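Local coordinates for protein beta-1,4-galactanase (Humicola insolens, PDB 1HJQ) that hydrolyses beta-1,4-galactosidic linkages in type I arabinogalactans, as a member of glycoside hydrolase family 53, at residues I125-V130 / S167-K172. Numbering follows the deposited sequence.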
# COMPACT_ATOMS: atom_id res chain seq x y z
N ILE A 125 -4.71 -16.12 11.31
CA ILE A 125 -4.41 -15.47 10.04
C ILE A 125 -2.94 -15.07 10.04
O ILE A 125 -2.45 -14.50 11.01
CB ILE A 125 -5.23 -14.17 9.86
CG1 ILE A 125 -6.74 -14.45 9.97
CG2 ILE A 125 -4.87 -13.51 8.53
CD1 ILE A 125 -7.31 -15.24 8.83
N GLN A 126 -2.22 -15.37 8.97
CA GLN A 126 -0.82 -15.00 8.91
C GLN A 126 -0.64 -13.68 8.15
O GLN A 126 -1.05 -13.57 7.00
CB GLN A 126 0.02 -16.09 8.24
CG GLN A 126 1.50 -15.74 8.10
CD GLN A 126 2.16 -15.39 9.44
OE1 GLN A 126 2.15 -16.19 10.39
NE2 GLN A 126 2.73 -14.19 9.52
N VAL A 127 -0.05 -12.70 8.83
CA VAL A 127 0.23 -11.40 8.23
C VAL A 127 1.65 -11.49 7.69
O VAL A 127 2.57 -11.80 8.44
CB VAL A 127 0.17 -10.27 9.29
CG1 VAL A 127 0.38 -8.93 8.62
CG2 VAL A 127 -1.16 -10.30 10.02
N ASP A 128 1.82 -11.22 6.40
CA ASP A 128 3.14 -11.31 5.78
C ASP A 128 3.91 -10.00 5.72
O ASP A 128 5.13 -9.98 5.86
CB ASP A 128 2.97 -11.91 4.39
CG ASP A 128 2.37 -13.29 4.44
OD1 ASP A 128 3.07 -14.20 4.94
OD2 ASP A 128 1.21 -13.47 4.02
N ILE A 129 3.19 -8.90 5.50
CA ILE A 129 3.80 -7.58 5.47
C ILE A 129 2.91 -6.62 6.25
O ILE A 129 1.68 -6.73 6.20
CB ILE A 129 3.93 -7.02 4.05
CG1 ILE A 129 4.88 -7.88 3.23
CG2 ILE A 129 4.45 -5.59 4.10
CD1 ILE A 129 5.00 -7.42 1.79
N VAL A 130 3.53 -5.69 6.98
CA VAL A 130 2.81 -4.70 7.76
C VAL A 130 3.48 -3.35 7.57
O VAL A 130 4.67 -3.20 7.85
CB VAL A 130 2.83 -4.99 9.27
CG1 VAL A 130 1.91 -4.02 10.00
CG2 VAL A 130 2.41 -6.41 9.55
N SER A 167 4.00 -9.23 19.24
CA SER A 167 2.73 -9.92 19.08
C SER A 167 2.89 -11.44 18.96
O SER A 167 4.01 -11.94 18.86
CB SER A 167 2.00 -9.41 17.83
OG SER A 167 2.67 -9.82 16.65
N ARG A 168 1.77 -12.15 18.98
CA ARG A 168 1.77 -13.60 18.87
C ARG A 168 2.02 -14.04 17.42
O ARG A 168 2.06 -15.23 17.13
CB ARG A 168 0.43 -14.18 19.32
CG ARG A 168 0.45 -14.92 20.65
CD ARG A 168 -0.18 -14.08 21.74
NE ARG A 168 -1.59 -13.81 21.49
CZ ARG A 168 -2.30 -12.92 22.18
NH1 ARG A 168 -1.72 -12.24 23.16
NH2 ARG A 168 -3.57 -12.70 21.89
N LEU A 169 2.15 -13.08 16.51
CA LEU A 169 2.38 -13.43 15.12
C LEU A 169 3.64 -14.24 14.97
O LEU A 169 4.69 -13.91 15.53
CB LEU A 169 2.49 -12.18 14.25
CG LEU A 169 1.17 -11.52 13.86
CD1 LEU A 169 1.47 -10.29 13.00
CD2 LEU A 169 0.29 -12.50 13.11
N ASN A 170 3.54 -15.32 14.21
CA ASN A 170 4.67 -16.19 13.96
C ASN A 170 4.37 -16.97 12.69
O ASN A 170 3.34 -17.65 12.59
CB ASN A 170 4.90 -17.15 15.12
CG ASN A 170 6.31 -17.72 15.14
OD1 ASN A 170 6.58 -18.74 15.77
ND2 ASN A 170 7.23 -17.03 14.46
N PRO A 171 5.24 -16.84 11.68
CA PRO A 171 6.42 -15.98 11.75
C PRO A 171 5.99 -14.51 11.78
O PRO A 171 4.85 -14.20 11.46
CB PRO A 171 7.19 -16.33 10.48
CG PRO A 171 6.08 -16.61 9.51
CD PRO A 171 5.13 -17.46 10.34
N LYS A 172 6.91 -13.63 12.17
CA LYS A 172 6.62 -12.20 12.22
C LYS A 172 6.66 -11.65 10.80
O LYS A 172 7.52 -12.04 10.00
CB LYS A 172 7.66 -11.47 13.06
CG LYS A 172 7.91 -12.06 14.43
CD LYS A 172 6.79 -11.75 15.41
CE LYS A 172 7.15 -12.31 16.78
NZ LYS A 172 6.17 -11.93 17.83
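The carboxamide of Q126 is the flat group here, and the puckered ring of P171 packs on it: P171 CD and CG cover one face, with OE1 3.2 Å from P171 CD. P171 O and V127 O lie at the nitrogen edge, tilted to opposite sides of the amide plane, and N170 O sits near the oxygen. NE2 donates to P171 O over 2.9 Å (142° at the hydrogen). Its other bond, to V127 O in its own segment, is bent too (138°) and arrives above that carbonyl's plane; together the two would restrict turning of the amide. The side chain gets there by a bend at chi2 (56°). The cis peptide bond between N170 and P171 puts N170 O and P171 CD on the same side, where both face OE1; OE1 and N170 O, two acceptors, are not hydrogen-bonded. This contact lies on the approach to neighbouring parallel strands 129-132 and 174-179 of the TIM barrel; between them the chain runs through helix 150-165, a beta-alpha-beta crossover. Helix 102-123 adds M117 against L169, and I78 of strand 75-80 touches V127. Beside the polar contact, L169 is directed toward 125-130: its CD2 sits 4.0 Å from I125 O, while CD1 packs 3.9 Å from V127 CB.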